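Local coordinates for OHCU decarboxylase (Arabidopsis thaliana, PDB 2Q37), which catalyses, through this N-terminal domain of a bifunctional uric acid degradation enzyme, the stereoselective decarboxylation of OHCU to (S)-allantoin in plant purine breakdown, at residues Leu72-Gly82 against Phe129-His140. Sequence-based numbering, arbitrary orientation.
Sequences LEAFSAHPQIG and FIFIICASGRTH. With 3AL (1-[(4S)-2,5-dioxoimidazolidin-4-yl]urea), chain B.
Phe75 and Phe129 form an edge-to-face pair: the edge of Phe75 is turned to the face of Phe129, with centroids 5.5 Å apart and planes at 57°. Leu72 extends the aliphatic part of this cluster, its CD2 branch meeting CD2 of Phe129. Ile132 crosses Phe75 at about a right angle, bringing CD1 to 3.8 Å from CB of Phe75. Ile130 places CG1 between its backbone N and carbonyl carbon (chi1 61°), and its extended arm ends with CD1 3.5 Å from the carbonyl O of His78. Further along, CG1 of Ile81 packs on CG2 of Ile133, while CG2 of Ile81 lies at the edge of the His140 ring. Helix 68-76 and the residues after it thus meet the loop between helices 110-127 and 140-150 in this all-helical domain.

The polar links run through (S)-allantoin and one water. From 129-140, main-chain groups grip the ligand at alternate residues: Phe131 O accepts from N1, Ile133 N donates to O2, Ile133 O accepts from N9, and Ala135 N reaches O8 almost straight (172°). From 72-82, Pro79 O accepts from both urea nitrogens, N1 and, weakly, N3. The water accepts from Ile81 N and donates to Phe131 O. His78, the proton donor in decarboxylation, bonds O5 weakly through ND1; Gln166 OE1 hydrogen-bonds NE2, which would restrain the ring's rotation.

Glu100 OE1 also hydrogen-bonds the ligand. The main-chain bonds from 129-140 and Pro79 suggest that the ureide is read largely by backbone conformation, while His78 lies beside the hydantoin ring, consistent with its role in decarboxylation.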
ATOM      1  N   LEU A  72       3.099   4.917  -4.126  1.00 34.96           N
ATOM      2  CA  LEU A  72       3.068   6.039  -3.182  1.00 37.01           C
ATOM      3  C   LEU A  72       3.990   7.184  -3.593  1.00 38.88           C
ATOM      4  O   LEU A  72       3.647   8.363  -3.415  1.00 39.71           O
ATOM      5  CB  LEU A  72       3.435   5.564  -1.779  1.00 34.10           C
ATOM      6  CG  LEU A  72       2.497   4.500  -1.195  1.00 35.95           C
ATOM      7  CD1 LEU A  72       2.958   4.159   0.244  1.00 31.76           C
ATOM      8  CD2 LEU A  72       1.030   5.007  -1.215  1.00 29.26           C
ATOM      9  N   GLU A  73       5.149   6.839  -4.147  1.00 38.05           N
ATOM     10  CA  GLU A  73       6.081   7.856  -4.578  1.00 39.24           C
ATOM     11  C   GLU A  73       5.441   8.627  -5.719  1.00 39.32           C
ATOM     12  O   GLU A  73       5.457   9.870  -5.732  1.00 40.32           O
ATOM     13  CB  GLU A  73       7.405   7.234  -5.051  1.00 41.81           C
ATOM     14  CG  GLU A  73       8.440   8.274  -5.482  1.00 47.22           C
ATOM     15  CD  GLU A  73       9.804   7.678  -5.837  1.00 51.98           C
ATOM     16  OE1 GLU A  73       9.861   6.682  -6.604  1.00 53.77           O
ATOM     17  OE2 GLU A  73      10.828   8.226  -5.358  1.00 54.18           O
ATOM     18  N   ALA A  74       4.855   7.894  -6.664  1.00 35.62           N
ATOM     19  CA  ALA A  74       4.236   8.525  -7.813  1.00 34.49           C
ATOM     20  C   ALA A  74       3.055   9.429  -7.476  1.00 35.42           C
ATOM     21  O   ALA A  74       2.875  10.459  -8.135  1.00 34.99           O
ATOM     22  CB  ALA A  74       3.823   7.474  -8.831  1.00 32.59           C
ATOM     23  N   PHE A  75       2.261   9.067  -6.462  1.00 35.72           N
ATOM     24  CA  PHE A  75       1.098   9.879  -6.098  1.00 35.86           C
ATOM     25  C   PHE A  75       1.569  11.224  -5.557  1.00 37.94           C
ATOM     26  O   PHE A  75       1.030  12.290  -5.906  1.00 39.01           O
ATOM     27  CB  PHE A  75       0.230   9.209  -5.015  1.00 31.95           C
ATOM     28  CG  PHE A  75      -0.265   7.834  -5.365  1.00 31.35           C
ATOM     29  CD1 PHE A  75      -0.455   7.446  -6.691  1.00 28.78           C
ATOM     30  CD2 PHE A  75      -0.602   6.934  -4.347  1.00 28.69           C
ATOM     31  CE1 PHE A  75      -0.983   6.174  -6.990  1.00 29.05           C
ATOM     32  CE2 PHE A  75      -1.123   5.673  -4.638  1.00 27.60           C
ATOM     33  CZ  PHE A  75      -1.317   5.289  -5.958  1.00 26.74           C
ATOM     34  N   SER A  76       2.574  11.157  -4.690  1.00 36.82           N
ATOM     35  CA  SER A  76       3.127  12.340  -4.060  1.00 37.61           C
ATOM     36  C   SER A  76       3.636  13.372  -5.069  1.00 37.95           C
ATOM     37  O   SER A  76       3.648  14.565  -4.780  1.00 38.81           O
ATOM     38  CB  SER A  76       4.276  11.946  -3.128  1.00 37.80           C
ATOM     39  OG  SER A  76       5.410  11.529  -3.875  1.00 37.70           O
ATOM     40  N   ALA A  77       4.044  12.922  -6.251  1.00 36.49           N
ATOM     41  CA  ALA A  77       4.571  13.842  -7.255  1.00 35.90           C
ATOM     42  C   ALA A  77       3.548  14.829  -7.815  1.00 37.06           C
ATOM     43  O   ALA A  77       3.913  15.776  -8.530  1.00 38.64           O
ATOM     44  CB  ALA A  77       5.194  13.060  -8.395  1.00 31.71           C
ATOM     45  N   HIS A  78       2.277  14.624  -7.502  1.00 35.80           N
ATOM     46  CA  HIS A  78       1.255  15.508  -8.047  1.00 35.81           C
ATOM     47  C   HIS A  78       0.782  16.587  -7.114  1.00 34.71           C
ATOM     48  O   HIS A  78       0.893  16.481  -5.896  1.00 34.92           O
ATOM     49  CB  HIS A  78      -0.011  14.735  -8.447  1.00 34.31           C
ATOM     50  CG  HIS A  78       0.212  13.655  -9.452  1.00 35.00           C
ATOM     51  ND1 HIS A  78       0.364  13.910 -10.798  1.00 35.95           N
ATOM     52  CD2 HIS A  78       0.236  12.308  -9.317  1.00 35.18           C
ATOM     53  CE1 HIS A  78       0.464  12.766 -11.452  1.00 35.94           C
ATOM     54  NE2 HIS A  78       0.389  11.778 -10.577  1.00 36.97           N
ATOM     55  N   PRO A  79       0.268  17.667  -7.692  1.00 34.55           N
ATOM     56  CA  PRO A  79      -0.261  18.761  -6.883  1.00 35.31           C
ATOM     57  C   PRO A  79      -1.684  18.296  -6.511  1.00 36.78           C
ATOM     58  O   PRO A  79      -2.336  17.579  -7.285  1.00 34.60           O
ATOM     59  CB  PRO A  79      -0.280  19.941  -7.857  1.00 34.04           C
ATOM     60  CG  PRO A  79      -0.424  19.270  -9.206  1.00 36.26           C
ATOM     61  CD  PRO A  79       0.512  18.095  -9.080  1.00 33.76           C
ATOM     62  N   GLN A  80      -2.168  18.680  -5.334  1.00 39.36           N
ATOM     63  CA  GLN A  80      -3.516  18.291  -4.938  1.00 41.93           C
ATOM     64  C   GLN A  80      -4.503  18.888  -5.929  1.00 43.83           C
ATOM     65  O   GLN A  80      -4.164  19.809  -6.679  1.00 44.09           O
ATOM     66  CB  GLN A  80      -3.862  18.842  -3.563  1.00 42.91           C
ATOM     67  CG  GLN A  80      -2.883  18.528  -2.472  1.00 46.95           C
ATOM     68  CD  GLN A  80      -3.420  18.955  -1.120  1.00 51.27           C
ATOM     69  OE1 GLN A  80      -3.863  20.104  -0.940  1.00 53.19           O
ATOM     70  NE2 GLN A  80      -3.396  18.036  -0.159  1.00 51.64           N
ATOM     71  N   ILE A  81      -5.725  18.364  -5.937  1.00 44.63           N
ATOM     72  CA  ILE A  81      -6.755  18.905  -6.809  1.00 44.84           C
ATOM     73  C   ILE A  81      -7.235  20.198  -6.152  1.00 46.51           C
ATOM     74  O   ILE A  81      -7.865  20.176  -5.092  1.00 45.94           O
ATOM     75  CB  ILE A  81      -7.945  17.935  -6.954  1.00 43.12           C
ATOM     76  CG1 ILE A  81      -7.516  16.705  -7.768  1.00 42.56           C
ATOM     77  CG2 ILE A  81      -9.122  18.656  -7.605  1.00 38.65           C
ATOM     78  CD1 ILE A  81      -7.046  17.009  -9.196  1.00 37.63           C
ATOM     79  N   GLY A  82      -6.927  21.323  -6.785  1.00 48.66           N
ATOM     80  CA  GLY A  82      -7.313  22.612  -6.239  1.00 50.37           C
ATOM     81  C   GLY A  82      -6.087  23.498  -6.117  1.00 51.44           C
ATOM     82  O   GLY A  82      -6.165  24.650  -5.688  1.00 53.21           O
ATOM     83  N   PHE A 129      -2.031   9.231   1.643  1.00 31.90           N
ATOM     84  CA  PHE A 129      -1.510   9.809   0.408  1.00 30.92           C
ATOM     85  C   PHE A 129      -2.587  10.790  -0.035  1.00 30.25           C
ATOM     86  O   PHE A 129      -3.714  10.742   0.477  1.00 31.28           O
ATOM     87  CB  PHE A 129      -1.243   8.722  -0.645  1.00 30.49           C
ATOM     88  CG  PHE A 129      -2.322   7.679  -0.740  1.00 32.97           C
ATOM     89  CD1 PHE A 129      -3.513   7.936  -1.444  1.00 32.37           C
ATOM     90  CD2 PHE A 129      -2.159   6.429  -0.121  1.00 32.01           C
ATOM     91  CE1 PHE A 129      -4.526   6.964  -1.529  1.00 32.37           C
ATOM     92  CE2 PHE A 129      -3.170   5.442  -0.197  1.00 31.01           C
ATOM     93  CZ  PHE A 129      -4.356   5.709  -0.901  1.00 30.96           C
ATOM     94  N   ILE A 130      -2.262  11.695  -0.951  1.00 28.30           N
ATOM     95  CA  ILE A 130      -3.255  12.673  -1.394  1.00 27.13           C
ATOM     96  C   ILE A 130      -4.319  12.062  -2.307  1.00 26.00           C
ATOM     97  O   ILE A 130      -4.177  10.939  -2.787  1.00 26.19           O
ATOM     98  CB  ILE A 130      -2.593  13.876  -2.144  1.00 26.23           C
ATOM     99  CG1 ILE A 130      -1.864  13.390  -3.390  1.00 26.53           C
ATOM    100  CG2 ILE A 130      -1.599  14.574  -1.241  1.00 24.57           C
ATOM    101  CD1 ILE A 130      -1.491  14.520  -4.318  1.00 25.71           C
ATOM    102  N   PHE A 131      -5.391  12.813  -2.530  1.00 25.46           N
ATOM    103  CA  PHE A 131      -6.477  12.378  -3.397  1.00 25.70           C
ATOM    104  C   PHE A 131      -6.003  12.424  -4.875  1.00 25.79           C
ATOM    105  O   PHE A 131      -5.653  13.491  -5.396  1.00 26.45           O
ATOM    106  CB  PHE A 131      -7.680  13.295  -3.177  1.00 23.73           C
ATOM    107  CG  PHE A 131      -8.825  13.026  -4.107  1.00 26.23           C
ATOM    108  CD1 PHE A 131      -9.533  11.824  -4.038  1.00 25.97           C
ATOM    109  CD2 PHE A 131      -9.215  13.984  -5.050  1.00 25.76           C
ATOM    110  CE1 PHE A 131     -10.626  11.586  -4.904  1.00 27.20           C
ATOM    111  CE2 PHE A 131     -10.304  13.753  -5.917  1.00 25.86           C
ATOM    112  CZ  PHE A 131     -11.008  12.554  -5.842  1.00 22.91           C
ATOM    113  N   ILE A 132      -5.994  11.267  -5.533  1.00 24.44           N
ATOM    114  CA  ILE A 132      -5.549  11.139  -6.929  1.00 23.49           C
ATOM    115  C   ILE A 132      -6.717  10.834  -7.865  1.00 24.96           C
ATOM    116  O   ILE A 132      -7.485   9.902  -7.645  1.00 24.85           O
ATOM    117  CB  ILE A 132      -4.518  10.000  -7.092  1.00 23.02           C
ATOM    118  CG1 ILE A 132      -3.346  10.213  -6.121  1.00 22.73           C
ATOM    119  CG2 ILE A 132      -3.999   9.956  -8.545  1.00 20.19           C
ATOM    120  CD1 ILE A 132      -2.535  11.485  -6.400  1.00 22.09           C
ATOM    121  N   ILE A 133      -6.846  11.628  -8.913  1.00 25.95           N
ATOM    122  CA  ILE A 133      -7.917  11.441  -9.875  1.00 27.68           C
ATOM    123  C   ILE A 133      -7.452  12.094 -11.154  1.00 29.40           C
ATOM    124  O   ILE A 133      -6.826  13.160 -11.114  1.00 30.01           O
ATOM    125  CB  ILE A 133      -9.218  12.147  -9.419  1.00 27.14           C
ATOM    126  CG1 ILE A 133     -10.413  11.663 -10.249  1.00 27.00           C
ATOM    127  CG2 ILE A 133      -9.086  13.657  -9.603  1.00 25.56           C
ATOM    128  CD1 ILE A 133     -11.767  12.386  -9.917  1.00 23.64           C
ATOM    129  N   CYS A 134      -7.731  11.451 -12.279  1.00 29.74           N
ATOM    130  CA  CYS A 134      -7.371  12.010 -13.565  1.00 31.77           C
ATOM    131  C   CYS A 134      -8.374  13.147 -13.768  1.00 32.89           C
ATOM    132  O   CYS A 134      -9.574  12.915 -13.844  1.00 32.88           O
ATOM    133  CB  CYS A 134      -7.517  10.948 -14.661  1.00 32.67           C
ATOM    134  SG  CYS A 134      -7.028  11.466 -16.339  1.00 38.03           S
ATOM    135  N   ALA A 135      -7.881  14.383 -13.794  1.00 35.31           N
ATOM    136  CA  ALA A 135      -8.721  15.569 -14.002  1.00 37.62           C
ATOM    137  C   ALA A 135      -8.677  15.845 -15.502  1.00 40.08           C
ATOM    138  O   ALA A 135      -7.751  15.389 -16.183  1.00 44.24           O
ATOM    139  CB  ALA A 135      -8.140  16.737 -13.248  1.00 34.93           C
ATOM    140  N   SER A 136      -9.641  16.561 -16.052  1.00 40.56           N
ATOM    141  CA  SER A 136      -9.553  16.803 -17.497  1.00 43.15           C
ATOM    142  C   SER A 136     -10.682  17.619 -18.056  1.00 45.31           C
ATOM    143  O   SER A 136     -10.491  18.744 -18.528  1.00 49.19           O
ATOM    144  CB  SER A 136      -9.475  15.493 -18.263  1.00 40.83           C
ATOM    145  OG  SER A 136      -8.234  15.421 -18.944  1.00 37.44           O
ATOM    146  N   GLY A 137     -11.859  17.027 -18.053  1.00 45.59           N
ATOM    147  CA  GLY A 137     -13.023  17.747 -18.505  1.00 44.39           C
ATOM    148  C   GLY A 137     -13.746  17.872 -17.188  1.00 43.91           C
ATOM    149  O   GLY A 137     -14.920  18.219 -17.122  1.00 46.76           O
ATOM    150  N   ARG A 138     -13.024  17.583 -16.116  1.00 42.01           N
ATOM    151  CA  ARG A 138     -13.623  17.630 -14.809  1.00 42.53           C
ATOM    152  C   ARG A 138     -13.528  19.002 -14.176  1.00 42.82           C
ATOM    153  O   ARG A 138     -12.591  19.773 -14.410  1.00 40.89           O
ATOM    154  CB  ARG A 138     -12.976  16.582 -13.909  1.00 44.11           C
ATOM    155  CG  ARG A 138     -12.721  15.255 -14.619  1.00 47.59           C
ATOM    156  CD  ARG A 138     -13.690  14.154 -14.221  1.00 51.50           C
ATOM    157  NE  ARG A 138     -12.953  12.955 -13.806  1.00 55.51           N
ATOM    158  CZ  ARG A 138     -12.294  12.141 -14.635  1.00 56.89           C
ATOM    159  NH1 ARG A 138     -12.285  12.381 -15.950  1.00 54.90           N
ATOM    160  NH2 ARG A 138     -11.605  11.106 -14.137  1.00 56.49           N
ATOM    161  N   THR A 139     -14.544  19.289 -13.375  1.00 43.74           N
ATOM    162  CA  THR A 139     -14.669  20.526 -12.634  1.00 43.83           C
ATOM    163  C   THR A 139     -14.168  20.259 -11.216  1.00 43.85           C
ATOM    164  O   THR A 139     -14.069  19.102 -10.797  1.00 41.97           O
ATOM    165  CB  THR A 139     -16.141  20.933 -12.586  1.00 44.94           C
ATOM    166  OG1 THR A 139     -16.526  21.451 -13.867  1.00 44.34           O
ATOM    167  CG2 THR A 139     -16.380  21.971 -11.512  1.00 48.20           C
ATOM    168  N   HIS A 140     -13.818  21.314 -10.484  1.00 43.98           N
ATOM    169  CA  HIS A 140     -13.377  21.125  -9.106  1.00 44.06           C
ATOM    170  C   HIS A 140     -14.561  20.613  -8.297  1.00 43.56           C
ATOM    171  O   HIS A 140     -14.403  19.851  -7.334  1.00 44.07           O
ATOM    172  CB  HIS A 140     -12.862  22.433  -8.512  1.00 44.12           C
ATOM    173  CG  HIS A 140     -11.511  22.822  -9.015  1.00 46.08           C
ATOM    174  ND1 HIS A 140     -11.314  23.866  -9.890  1.00 47.64           N
ATOM    175  CD2 HIS A 140     -10.291  22.282  -8.788  1.00 46.48           C
ATOM    176  CE1 HIS A 140     -10.028  23.955 -10.180  1.00 48.99           C
ATOM    177  NE2 HIS A 140      -9.386  23.005  -9.524  1.00 48.68           N
TER
HETATM  178  C4  3AL B 200      -3.211  14.901 -10.604  1.00 34.92           C
HETATM  179  C5  3AL B 200      -2.383  15.721 -11.459  1.00 34.46           C
HETATM  180  O5  3AL B 200      -1.353  16.327 -11.311  1.00 37.63           O
HETATM  181  N7  3AL B 200      -2.953  15.793 -12.745  1.00 36.27           N
HETATM  182  C8  3AL B 200      -4.118  15.043 -12.680  1.00 36.27           C
HETATM  183  O8  3AL B 200      -4.862  14.896 -13.641  1.00 34.99           O
HETATM  184  N9  3AL B 200      -4.308  14.500 -11.411  1.00 36.03           N
HETATM  185  N3  3AL B 200      -3.540  15.588  -9.357  1.00 32.20           N
HETATM  186  C2  3AL B 200      -4.363  14.829  -8.392  1.00 28.33           C
HETATM  187  N1  3AL B 200      -4.614  15.398  -7.356  1.00 30.29           N
HETATM  188  O2  3AL B 200      -4.757  13.608  -8.700  1.00 26.49           O
HETATM  189  O   HOH W   1      -5.870  16.009  -4.349  1.00 28.80           O